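Local coordinates for rhomboid protease GlpG (Haemophilus influenzae, PDB 2NR9), which cleaves transmembrane segments of membrane proteins inside the lipid bilayer, using a serine and a histidine from different helices as a catalytic dyad, at residues F112-G117 against G161-G165; I34-M38 against L58-S62; Y53-L58 against Y93-A98; G9-L13 against S86-L90. The protein carries 2 engineered substitutions. One frame throughout, in Å; residues are numbered along the deposited sequence.

Contact 1 of 4, residues F112-G117 against G161-G165; sequences FFGLSG and GVEMG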
loop_
_atom_site.group_PDB
_atom_site.type_symbol
_atom_site.label_atom_id
_atom_site.label_comp_id
_atom_site.label_asym_id
_atom_site.label_seq_id
_atom_site.Cartn_x
_atom_site.Cartn_y
_atom_site.Cartn_z
ATOM N N PHE A 112 -6.693 12.783 4.660
ATOM C CA PHE A 112 -6.787 11.407 4.215
ATOM C C PHE A 112 -5.944 10.502 5.105
ATOM O O PHE A 112 -4.916 10.923 5.635
ATOM C CB PHE A 112 -6.341 11.284 2.755
ATOM C CG PHE A 112 -4.942 11.775 2.499
ATOM C CD1 PHE A 112 -3.860 10.916 2.616
ATOM C CD2 PHE A 112 -4.713 13.085 2.108
ATOM C CE1 PHE A 112 -2.578 11.358 2.360
ATOM C CE2 PHE A 112 -3.439 13.529 1.850
ATOM C CZ PHE A 112 -2.367 12.665 1.973
ATOM N N PHE A 113 -6.391 9.262 5.265
ATOM C CA PHE A 113 -5.702 8.278 6.098
ATOM C C PHE A 113 -5.912 6.894 5.524
ATOM O O PHE A 113 -6.948 6.616 4.919
ATOM C CB PHE A 113 -6.283 8.279 7.523
ATOM C CG PHE A 113 -5.927 9.485 8.332
ATOM C CD1 PHE A 113 -6.895 10.412 8.677
ATOM C CD2 PHE A 113 -4.639 9.664 8.799
ATOM C CE1 PHE A 113 -6.576 11.500 9.454
ATOM C CE2 PHE A 113 -4.318 10.750 9.573
ATOM C CZ PHE A 113 -5.283 11.673 9.896
ATOM N N GLY A 114 -4.992 5.981 5.809
ATOM C CA GLY A 114 -5.171 4.608 5.366
ATOM C C GLY A 114 -4.097 4.034 4.473
ATOM O O GLY A 114 -3.401 4.760 3.757
ATOM N N LEU A 115 -4.103 2.708 4.390
ATOM C CA LEU A 115 -3.104 1.936 3.669
ATOM C C LEU A 115 -3.489 1.582 2.207
ATOM O O LEU A 115 -2.720 0.913 1.512
ATOM C CB LEU A 115 -2.842 0.639 4.459
ATOM C CG LEU A 115 -1.589 -0.196 4.201
ATOM C CD1 LEU A 115 -0.347 0.575 4.606
ATOM C CD2 LEU A 115 -1.681 -1.524 4.984
ATOM N N SER A 116 -4.645 2.051 1.734
ATOM C CA SER A 116 -5.112 1.680 0.378
ATOM C C SER A 116 -4.204 2.123 -0.780
ATOM O O SER A 116 -4.112 1.439 -1.796
ATOM C CB SER A 116 -6.573 2.088 0.141
ATOM O OG SER A 116 -6.752 3.484 0.280
ATOM N N GLY A 117 -3.513 3.245 -0.609
ATOM C CA GLY A 117 -2.563 3.708 -1.614
ATOM C C GLY A 117 -1.386 2.748 -1.715
ATOM O O GLY A 117 -0.844 2.529 -2.797
ATOM N N GLY A 161 -15.665 3.628 -1.334
ATOM C CA GLY A 161 -15.083 4.856 -0.792
ATOM C C GLY A 161 -14.005 4.605 0.249
ATOM O O GLY A 161 -14.295 4.493 1.442
ATOM N N VAL A 162 -12.755 4.538 -0.202
ATOM C CA VAL A 162 -11.633 4.298 0.700
ATOM C C VAL A 162 -11.113 5.605 1.300
ATOM O O VAL A 162 -10.003 6.044 0.998
ATOM C CB VAL A 162 -10.485 3.553 -0.004
ATOM C CG1 VAL A 162 -9.413 3.174 0.999
ATOM C CG2 VAL A 162 -11.013 2.310 -0.705
ATOM N N GLU A 163 -11.941 6.224 2.141
ATOM C CA GLU A 163 -11.601 7.484 2.812
ATOM C C GLU A 163 -10.226 8.081 2.498
ATOM O O GLU A 163 -9.359 8.179 3.369
ATOM C CB GLU A 163 -11.843 7.385 4.323
ATOM C CG GLU A 163 -11.866 5.962 4.858
ATOM C CD GLU A 163 -13.184 5.258 4.573
ATOM O OE1 GLU A 163 -14.243 5.946 4.591
ATOM O OE2 GLU A 163 -13.166 4.014 4.368
ATOM N N MET A 164 -10.061 8.506 1.249
ATOM C CA MET A 164 -8.849 9.174 0.774
ATOM C C MET A 164 -9.175 9.821 -0.554
ATOM O O MET A 164 -9.162 11.045 -0.697
ATOM C CB MET A 164 -7.710 8.174 0.544
ATOM C CG MET A 164 -7.133 7.538 1.785
ATOM S SD MET A 164 -5.670 6.558 1.387
ATOM C CE MET A 164 -4.548 7.840 0.824
ATOM N N GLY A 165 -9.495 8.971 -1.523
ATOM C CA GLY A 165 -9.785 9.395 -2.875
ATOM C C GLY A 165 -9.038 8.494 -3.833
ATOM O O GLY A 165 -8.113 7.783 -3.436
#
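Two torsions bring Met164 and Phe112 together. Met164 runs straight as far as SD and then turns about CG-SD (chi3 65°), which sends CE to the Phe112 ring; Phe112 has CG tucked between its own backbone N and carbonyl carbon (chi1 58°). Met164 CE meets Phe112 CD1 at 3.6 Å, obliquely to the ring. Farther back, Met164 CG lies 3.9 Å from Phe112 CB and 3.3 Å from Phe113 O.

The sulfur occupies the middle of the contact. Met164 SD is 3.4 Å from Ser116 OG and 3.7 Å from Gly114 O, so the thioether lies directly beside the nucleophile. No hydrogen bond crosses between the segments. Phe113 O and Glu163 O, both acceptors, face each other at 3.3 Å, and the polar end of Ser116 is taken up by His169 NE2, its partner in the catalytic dyad. Val162, the centre of an inverse gamma turn, is modelled too close to Ser116 OG for that approach to be trusted.

A loop laid over the active serine is consistent with the cap described for rhomboid proteases. Residues 161-165 lead into helix 166-191, which carries His169, while Ser116 starts helix 116-131; helix 63-84 borders Ser116 through Asn69 and Val162 through His65, and Gln104 of helix 86-108 touches Phe112 and Met164.

Contact 2 of 4, residues I34-M38 against L58-S62; sequences IMYLM and LVHLS. With PQE (3,6,12,15,18,21,24-heptaoxahexatriacontan-1-ol), chain F.
Met38 O is held by a hydrogen bond from the hydroxyl of Ser55, while the Met38 side chain turns to Leu58 and Val59. Helix 31-38 belongs to the long connection between the first two membrane-spanning helices, the L1 loop of the rhomboid fold, and here it packs on the irregular segment that leads into helix 63-84. No hydrogen bond links the two segments; the contact is apolar throughout.

Val59 is its centre. Val59 CG2 touches two residues one helical turn apart, Ile34 CG2 at 3.8 Å and Met38 CB at 3.7 Å. Met38 then folds over this branch: Met38 CE ends 3.7 Å from Leu58 CB, and the two side chains cross at about a right angle. The model sets Met38 CG too near Ile34 O, which leaves the exact bend of the chain doubtful.

Met35 behaves differently. Fully extended (chi3 175°), it stretches past Val59 until Met35 CE touches Leu61 CD2 at 3.5 Å, tighter than ordinary van der Waals contact.

Phe113 covers both Met35 and Val59, and Ile22, Ala25 and Gln26 of helix 10-27 close another part of the contact. A phospholipid-like molecule touches Met38 and Leu58. At the far end Ser62 is the N-cap of helix 63-84, its OG bonded to His65 N, and Ser62 CB rests 3.7 Å from the ether oxygen O71 of the bound detergent PQE.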
loop_
_atom_site.group_PDB
_atom_site.type_symbol
_atom_site.label_atom_id
_atom_site.label_comp_id
_atom_site.label_asym_id
_atom_site.label_seq_id
_atom_site.Cartn_x
_atom_site.Cartn_y
_atom_site.Cartn_z
ATOM N N ILE A 34 -3.991 10.961 17.753
ATOM C CA ILE A 34 -3.417 10.153 16.684
ATOM C C ILE A 34 -3.537 10.808 15.304
ATOM O O ILE A 34 -2.557 10.891 14.566
ATOM C CB ILE A 34 -4.000 8.718 16.689
ATOM C CG1 ILE A 34 -3.570 7.989 17.971
ATOM C CG2 ILE A 34 -3.539 7.940 15.452
ATOM C CD1 ILE A 34 -4.141 6.591 18.117
ATOM N N MET A 35 -4.717 11.327 14.982
ATOM C CA MET A 35 -4.918 11.998 13.696
ATOM C C MET A 35 -4.060 13.253 13.533
ATOM O O MET A 35 -3.570 13.533 12.440
ATOM C CB MET A 35 -6.392 12.315 13.459
ATOM C CG MET A 35 -7.221 11.096 13.122
ATOM S SD MET A 35 -8.956 11.466 12.812
ATOM C CE MET A 35 -9.531 9.841 12.324
ATOM N N TYR A 36 -3.883 14.004 14.619
ATOM C CA TYR A 36 -3.068 15.222 14.582
ATOM C C TYR A 36 -1.581 14.943 14.347
ATOM O O TYR A 36 -0.897 15.697 13.656
ATOM C CB TYR A 36 -3.235 16.034 15.868
ATOM C CG TYR A 36 -2.148 17.074 16.053
ATOM C CD1 TYR A 36 -1.086 16.848 16.924
ATOM C CD2 TYR A 36 -2.118 18.220 15.268
ATOM C CE1 TYR A 36 -0.063 17.773 17.059
ATOM C CE2 TYR A 36 -1.099 19.145 15.392
ATOM C CZ TYR A 36 -0.077 18.920 16.292
ATOM O OH TYR A 36 0.932 19.849 16.425
ATOM N N LEU A 37 -1.076 13.897 14.981
ATOM C CA LEU A 37 0.330 13.536 14.872
ATOM C C LEU A 37 0.640 12.793 13.573
ATOM O O LEU A 37 1.753 12.873 13.055
ATOM C CB LEU A 37 0.728 12.649 16.060
ATOM C CG LEU A 37 2.201 12.253 16.209
ATOM C CD1 LEU A 37 2.363 11.241 17.337
ATOM C CD2 LEU A 37 2.745 11.685 14.917
ATOM N N MET A 38 -0.370 12.133 13.014
ATOM C CA MET A 38 -0.157 11.206 11.896
ATOM C C MET A 38 -0.503 11.718 10.498
ATOM O O MET A 38 -0.041 11.159 9.508
ATOM C CB MET A 38 -0.917 9.909 12.172
ATOM C CG MET A 38 -0.644 9.339 13.546
ATOM S SD MET A 38 0.765 8.230 13.596
ATOM C CE MET A 38 -0.061 6.685 13.186
ATOM N N LEU A 58 -1.068 4.599 8.513
ATOM C CA LEU A 58 -1.286 3.752 9.682
ATOM C C LEU A 58 -2.616 4.016 10.395
ATOM O O LEU A 58 -2.926 3.368 11.398
ATOM C CB LEU A 58 -0.131 3.938 10.665
ATOM C CG LEU A 58 1.142 3.081 10.541
ATOM C CD1 LEU A 58 1.342 2.455 9.173
ATOM C CD2 LEU A 58 2.379 3.844 11.014
ATOM N N VAL A 59 -3.364 5.009 9.923
ATOM C CA VAL A 59 -4.640 5.361 10.528
ATOM C C VAL A 59 -5.806 4.943 9.628
ATOM O O VAL A 59 -5.767 5.140 8.414
ATOM C CB VAL A 59 -4.737 6.882 10.812
ATOM C CG1 VAL A 59 -6.063 7.216 11.493
ATOM C CG2 VAL A 59 -3.566 7.345 11.669
ATOM N N HIS A 60 -6.841 4.371 10.235
ATOM C CA HIS A 60 -8.011 3.935 9.493
ATOM C C HIS A 60 -9.297 4.548 10.051
ATOM O O HIS A 60 -9.352 4.945 11.217
ATOM C CB HIS A 60 -8.059 2.406 9.399
ATOM C CG HIS A 60 -7.016 1.838 8.484
ATOM N ND1 HIS A 60 -5.699 1.676 8.865
ATOM C CD2 HIS A 60 -7.070 1.511 7.170
ATOM C CE1 HIS A 60 -4.994 1.246 7.833
ATOM N NE2 HIS A 60 -5.802 1.132 6.793
ATOM N N LEU A 61 -10.310 4.663 9.200
ATOM C CA LEU A 61 -11.522 5.394 9.555
ATOM C C LEU A 61 -12.764 4.539 9.826
ATOM O O LEU A 61 -13.785 5.053 10.278
ATOM C CB LEU A 61 -11.809 6.458 8.496
ATOM C CG LEU A 61 -10.600 7.346 8.163
ATOM C CD1 LEU A 61 -10.884 8.266 6.983
ATOM C CD2 LEU A 61 -10.150 8.144 9.381
ATOM N N SER A 62 -12.680 3.242 9.544
ATOM C CA SER A 62 -13.788 2.334 9.820
ATOM C C SER A 62 -13.312 0.888 9.898
ATOM O O SER A 62 -12.174 0.576 9.528
ATOM C CB SER A 62 -14.896 2.474 8.767
ATOM O OG SER A 62 -14.481 1.966 7.511
HETATM O O47 PQE F . -16.554 -0.163 16.439
HETATM C C68 PQE F . -17.253 0.324 15.282
HETATM C C52 PQE F . -16.373 1.323 14.533
HETATM O O70 PQE F . -17.058 1.779 13.365
HETATM C C55 PQE F . -16.683 1.042 12.200
HETATM C C58 PQE F . -17.674 1.319 11.074
HETATM O O71 PQE F . -17.578 0.294 10.086
HETATM C C61 PQE F . -18.770 -0.489 10.012
HETATM C C62 PQE F . -19.362 -0.652 11.408
HETATM C C63 PQE F . -19.817 -2.086 11.656
HETATM C C66 PQE F . -18.893 -3.089 10.975
HETATM C C67 PQE F . -17.870 -3.650 11.955
HETATM O O72 PQE F . -16.963 -4.504 11.256
HETATM C C65 PQE F . -15.986 -5.068 12.132
HETATM C C64 PQE F . -14.977 -5.887 11.331
HETATM O O73 PQE F . -13.876 -6.251 12.167
HETATM C C60 PQE F . -13.252 -5.113 12.764
HETATM C C59 PQE F . -11.737 -5.277 12.718
HETATM O O74 PQE F . -11.115 -4.230 13.464
HETATM C C57 PQE F . -9.748 -4.045 13.091
HETATM C C56 PQE F . -9.076 -5.399 12.878
HETATM O O75 PQE F . -8.757 -5.578 11.496
HETATM C C54 PQE F . -8.741 -6.960 11.136
HETATM C C53 PQE F . -8.029 -7.136 9.798
HETATM O O76 PQE F . -7.124 -8.237 9.877
HETATM C C51 PQE F . -7.176 -9.051 8.703
HETATM C C50 PQE F . -6.045 -10.078 8.727
HETATM C C49 PQE F . -5.837 -10.695 7.347
HETATM C C48 PQE F . -5.927 -12.217 7.394
HETATM C C47 PQE F . -5.804 -12.814 5.996
HETATM C C46 PQE F . -7.081 -13.547 5.596
HETATM C C45 PQE F . -7.163 -13.727 4.084
HETATM C C44 PQE F . -8.548 -14.209 3.657
HETATM C C43 PQE F . -8.584 -14.548 2.168
HETATM C C42 PQE F . -9.136 -15.952 1.931
HETATM C C41 PQE F . -10.027 -15.997 0.694
HETATM C C40 PQE F . -11.300 -16.778 0.965
#

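Contact 3 of 4, residues Y53-L58 against Y93-A98; sequences YISHTL and YVVASA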
loop_
_atom_site.group_PDB
_atom_site.type_symbol
_atom_site.label_atom_id
_atom_site.label_comp_id
_atom_site.label_asym_id
_atom_site.label_seq_id
_atom_site.Cartn_x
_atom_site.Cartn_y
_atom_site.Cartn_z
ATOM N N TYR A 53 4.976 12.187 6.103
ATOM C CA TYR A 53 4.903 11.773 4.701
ATOM C C TYR A 53 4.532 10.300 4.557
ATOM O O TYR A 53 4.153 9.852 3.473
ATOM C CB TYR A 53 6.233 12.046 3.987
ATOM C CG TYR A 53 6.565 13.509 3.902
ATOM C CD1 TYR A 53 7.494 14.080 4.760
ATOM C CD2 TYR A 53 5.875 14.341 3.033
ATOM C CE1 TYR A 53 7.773 15.436 4.710
ATOM C CE2 TYR A 53 6.144 15.692 2.972
ATOM C CZ TYR A 53 7.093 16.235 3.814
ATOM O OH TYR A 53 7.357 17.580 3.758
ATOM N N ILE A 54 4.624 9.556 5.658
ATOM C CA ILE A 54 4.371 8.121 5.642
ATOM C C ILE A 54 3.298 7.689 6.652
ATOM O O ILE A 54 2.477 6.822 6.356
ATOM C CB ILE A 54 5.669 7.326 5.973
ATOM C CG1 ILE A 54 6.857 7.861 5.167
ATOM C CG2 ILE A 54 5.471 5.838 5.738
ATOM C CD1 ILE A 54 6.682 7.758 3.674
ATOM N N SER A 55 3.295 8.320 7.828
ATOM C CA SER A 55 2.421 7.910 8.936
ATOM C C SER A 55 0.924 7.886 8.647
ATOM O O SER A 55 0.185 7.135 9.275
ATOM C CB SER A 55 2.712 8.720 10.207
ATOM O OG SER A 55 2.487 10.112 10.011
ATOM N N HIS A 56 0.475 8.724 7.721
ATOM C CA HIS A 56 -0.945 8.791 7.384
ATOM C C HIS A 56 -1.519 7.427 6.988
ATOM O O HIS A 56 -2.733 7.214 7.052
ATOM C CB HIS A 56 -1.176 9.805 6.258
ATOM C CG HIS A 56 -0.363 9.537 5.027
ATOM N ND1 HIS A 56 -0.810 8.739 3.997
ATOM C CD2 HIS A 56 0.881 9.943 4.673
ATOM C CE1 HIS A 56 0.103 8.696 3.044
ATOM N NE2 HIS A 56 1.148 9.404 3.438
ATOM N N THR A 57 -0.635 6.496 6.624
ATOM C CA THR A 57 -1.044 5.169 6.157
ATOM C C THR A 57 -1.390 4.208 7.289
ATOM O O THR A 57 -1.908 3.123 7.049
ATOM C CB THR A 57 0.064 4.506 5.317
ATOM O OG1 THR A 57 1.196 4.229 6.154
ATOM C CG2 THR A 57 0.477 5.401 4.166
ATOM N N LEU A 58 -1.068 4.599 8.513
ATOM C CA LEU A 58 -1.286 3.752 9.682
ATOM C C LEU A 58 -2.616 4.016 10.395
ATOM O O LEU A 58 -2.926 3.368 11.398
ATOM C CB LEU A 58 -0.131 3.938 10.665
ATOM C CG LEU A 58 1.142 3.081 10.541
ATOM C CD1 LEU A 58 1.342 2.455 9.173
ATOM C CD2 LEU A 58 2.379 3.844 11.014
ATOM N N TYR A 93 6.800 0.204 0.520
ATOM C CA TYR A 93 5.910 0.836 1.510
ATOM C C TYR A 93 6.239 2.307 1.766
ATOM O O TYR A 93 5.348 3.169 1.756
ATOM C CB TYR A 93 5.902 0.062 2.835
ATOM C CG TYR A 93 5.276 0.840 3.971
ATOM C CD1 TYR A 93 3.893 0.973 4.075
ATOM C CD2 TYR A 93 6.067 1.480 4.916
ATOM C CE1 TYR A 93 3.318 1.720 5.098
ATOM C CE2 TYR A 93 5.501 2.227 5.947
ATOM C CZ TYR A 93 4.130 2.343 6.033
ATOM O OH TYR A 93 3.570 3.078 7.060
ATOM N N VAL A 94 7.504 2.583 2.064
ATOM C CA VAL A 94 7.932 3.935 2.337
ATOM C C VAL A 94 7.663 4.852 1.140
ATOM O O VAL A 94 7.091 5.930 1.289
ATOM C CB VAL A 94 9.441 3.997 2.715
ATOM C CG1 VAL A 94 9.892 5.433 2.826
ATOM C CG2 VAL A 94 9.698 3.263 4.031
ATOM N N VAL A 95 8.047 4.386 -0.050
ATOM C CA VAL A 95 7.922 5.162 -1.289
ATOM C C VAL A 95 6.482 5.323 -1.766
ATOM O O VAL A 95 6.071 6.417 -2.162
ATOM C CB VAL A 95 8.791 4.561 -2.420
ATOM C CG1 VAL A 95 8.410 5.158 -3.773
ATOM C CG2 VAL A 95 10.282 4.771 -2.121
ATOM N N ALA A 96 5.722 4.237 -1.773
ATOM C CA ALA A 96 4.315 4.340 -2.132
ATOM C C ALA A 96 3.597 5.277 -1.157
ATOM O O ALA A 96 2.847 6.155 -1.575
ATOM C CB ALA A 96 3.660 2.982 -2.147
ATOM N N SER A 97 3.856 5.112 0.141
ATOM C CA SER A 97 3.224 5.968 1.159
ATOM C C SER A 97 3.497 7.450 0.889
ATOM O O SER A 97 2.591 8.283 0.948
ATOM C CB SER A 97 3.728 5.613 2.570
ATOM O OG SER A 97 3.381 4.283 2.934
ATOM N N ALA A 98 4.756 7.772 0.611
ATOM C CA ALA A 98 5.159 9.151 0.371
ATOM C C ALA A 98 4.592 9.698 -0.920
ATOM O O ALA A 98 4.114 10.833 -0.962
ATOM C CB ALA A 98 6.681 9.272 0.374
#
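Tyr93 OH gives its proton to Thr57 OG1 at 2.8 Å, and Thr57 OG1 in turn donates to Ile54 O at 2.9 Å. OG1 can accept and donate at once because it lies between its backbone N and carbonyl carbon (chi1 66°), folded back over the turn. The donor reaches Ile54 O nearly along the C=O axis, and the same carbonyl also accepts from Thr57 N.

A similar doubling occurs on the helix. Tyr93 O accepts from Ser97 N, and Ser97 OG reaches Tyr93 O from the opposite face of the carbonyl plane, at a modelled 2.5 Å that is improbably short, so the exact place of the hydroxyl is doubtful. As modelled, Ser97 OG also sits 3.3 Å above the plane of the Tyr93 ring, near its rim.

His56 NE2 faces two carbonyls at once, Tyr53 O at 3.0 Å and Ser97 O at 3.1 Å; both bonds are bent and weak (135° and 125° at the hydrogen). Ser97 O lies at the edge of the imidazole, in its plane. Tyr53 O further receives a CA-H...O contact from Ala98 CA, 3.3 Å away.

Between these polar groups Ile54 fits as a knob among Tyr93, Val94, Ser97 and Ala98, with Ile54 CG2 3.6 Å from Tyr93 CE2; this holds for one of its two modelled conformers and is less certain for that reason. His56 also bonds through its backbone to Gly114 and stacks edge-to-face with Phe112. This is the rhomboid fold's L1 connection, joined to transmembrane helix 86-108 just before the chain enters the second membrane-spanning helix.

Contact 4 of 4, residues G9-L13 against S86-L90; sequences GKITL and SVKLL
Ile11 and Thr12, in the first turn of helix 10-27, pack against Ser86, Leu89 and Leu90 in the first turn of helix 86-108. It is a helix-helix contact between the first and third transmembrane helices of the rhomboid fold, at their cytoplasmic ends. Gly9 is the N-cap residue, and Gly9 O starts the helical bonding by accepting from Leu13 N at 3.1 Å.

Ile11 makes most of the contact, its CB directed at the other helix. Ile11 CG1 lies 3.6 Å from Ser86 CB, Ile11 CG2 is 4.1 Å from Leu89 CD2, and Ile11 CD1 comes to 4.3 Å from Leu90 CG near the surface. Ile11 and Leu89 run past each other in opposite senses, meeting at Leu89 CD2.

Thr12 contributes its hydroxyl side. With OG1 anti to its carbonyl carbon (chi1 -63°), it points to Glu81 of helix 63-84, which bonds to this hydroxyl through OE1. The other carboxylate oxygen, OE2, bonds to Ile11 N and to Ser86 OG, so one acidic group from the second transmembrane helix ties the two helix starts together; the positive ends of both dipoles would probably stabilise its charge.

Leu89 packs beside that polar group. Its CG is anti to the backbone N (chi1 179°), and the leucine and threonine side chains cross at about a right angle, with Leu89 CD2 3.7 Å from Thr12 N and 3.1 Å from Thr12 OG1.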
loop_
_atom_site.group_PDB
_atom_site.type_symbol
_atom_site.label_atom_id
_atom_site.label_comp_id
_atom_site.label_asym_id
_atom_site.label_seq_id
_atom_site.Cartn_x
_atom_site.Cartn_y
_atom_site.Cartn_z
ATOM N N GLY A 9 5.932 -12.914 6.153
ATOM C CA GLY A 9 7.020 -11.959 6.287
ATOM C C GLY A 9 6.969 -11.159 7.570
ATOM O O GLY A 9 5.892 -10.808 8.054
ATOM N N LYS A 10 8.148 -10.851 8.105
ATOM C CA LYS A 10 8.267 -10.078 9.334
ATOM C C LYS A 10 7.816 -8.623 9.155
ATOM O O LYS A 10 7.161 -8.065 10.028
ATOM C CB LYS A 10 9.700 -10.142 9.867
ATOM C CG LYS A 10 10.120 -11.535 10.316
ATOM C CD LYS A 10 11.567 -11.566 10.772
ATOM C CE LYS A 10 11.961 -12.965 11.246
ATOM N NZ LYS A 10 13.368 -13.015 11.732
ATOM N N ILE A 11 8.168 -8.014 8.027
ATOM C CA ILE A 11 7.764 -6.631 7.762
ATOM C C ILE A 11 6.246 -6.538 7.557
ATOM O O ILE A 11 5.590 -5.656 8.110
ATOM C CB ILE A 11 8.500 -6.042 6.549
ATOM C CG1 ILE A 11 10.016 -5.992 6.813
ATOM C CG2 ILE A 11 7.974 -4.634 6.235
ATOM C CD1 ILE A 11 10.428 -5.055 7.957
ATOM N N THR A 12 5.698 -7.454 6.759
ATOM C CA THR A 12 4.252 -7.525 6.536
ATOM C C THR A 12 3.543 -7.585 7.881
ATOM O O THR A 12 2.634 -6.799 8.159
ATOM C CB THR A 12 3.868 -8.802 5.747
ATOM O OG1 THR A 12 4.475 -8.773 4.450
ATOM C CG2 THR A 12 2.365 -8.904 5.595
ATOM N N LEU A 13 3.964 -8.535 8.706
ATOM C CA LEU A 13 3.399 -8.728 10.032
ATOM C C LEU A 13 3.516 -7.488 10.905
ATOM O O LEU A 13 2.553 -7.091 11.542
ATOM C CB LEU A 13 4.024 -9.946 10.714
ATOM C CG LEU A 13 3.535 -11.279 10.145
ATOM C CD1 LEU A 13 4.420 -12.429 10.577
ATOM C CD2 LEU A 13 2.087 -11.520 10.555
ATOM N N SER A 86 12.365 -8.748 2.434
ATOM C CA SER A 86 11.779 -7.782 3.351
ATOM C C SER A 86 12.156 -6.337 3.021
ATOM O O SER A 86 11.384 -5.415 3.284
ATOM C CB SER A 86 12.163 -8.117 4.793
ATOM O OG SER A 86 11.685 -9.404 5.153
ATOM N N VAL A 87 13.349 -6.138 2.472
ATOM C CA VAL A 87 13.797 -4.794 2.115
ATOM C C VAL A 87 12.913 -4.225 1.003
ATOM O O VAL A 87 12.465 -3.072 1.066
ATOM C CB VAL A 87 15.269 -4.792 1.662
ATOM C CG1 VAL A 87 15.633 -3.458 1.054
ATOM C CG2 VAL A 87 16.185 -5.123 2.830
ATOM N N LYS A 88 12.633 -5.062 0.013
ATOM C CA LYS A 88 11.790 -4.685 -1.108
ATOM C C LYS A 88 10.419 -4.203 -0.635
ATOM O O LYS A 88 9.930 -3.166 -1.083
ATOM C CB LYS A 88 11.631 -5.870 -2.068
ATOM C CG LYS A 88 10.744 -5.591 -3.273
ATOM C CD LYS A 88 11.360 -4.543 -4.183
ATOM C CE LYS A 88 12.654 -5.051 -4.806
ATOM N NZ LYS A 88 13.337 -3.995 -5.609
ATOM N N LEU A 89 9.796 -4.962 0.261
ATOM C CA LEU A 89 8.483 -4.587 0.783
ATOM C C LEU A 89 8.556 -3.280 1.579
ATOM O O LEU A 89 7.742 -2.368 1.380
ATOM C CB LEU A 89 7.904 -5.697 1.657
ATOM C CG LEU A 89 6.532 -5.370 2.259
ATOM C CD1 LEU A 89 5.503 -5.089 1.156
ATOM C CD2 LEU A 89 6.062 -6.483 3.173
ATOM N N LEU A 90 9.556 -3.179 2.453
ATOM C CA LEU A 90 9.718 -1.993 3.281
ATOM C C LEU A 90 9.844 -0.768 2.368
ATOM O O LEU A 90 9.152 0.228 2.562
ATOM C CB LEU A 90 10.959 -2.119 4.171
ATOM C CG LEU A 90 10.859 -1.536 5.591
ATOM C CD1 LEU A 90 12.252 -1.300 6.177
ATOM C CD2 LEU A 90 10.040 -0.257 5.623
#

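Contact 1 is the buried one and contains the nucleophile; contacts 2, 3 and 4 are only partly buried. Contacts 1, 2 and 3 adjoin: Phe113 packs on Val59, Gly114 N bonds to His56 O, and contacts 2 and 3 share Leu58, so the 161-165 loop, the L1 region and the start of the serine-bearing helix form one continuous block. Contact 4 stands apart, about 21 Å between centres from contact 1, and meets contact 3 only through helix 86-108. Their chemistry differs accordingly. Contacts 1 and 2 rely on methionine and apolar packing, contact 3 on a chain of hydroxyl and carbonyl bonds, and contact 4 on aliphatic packing beside a carboxylate from a third helix.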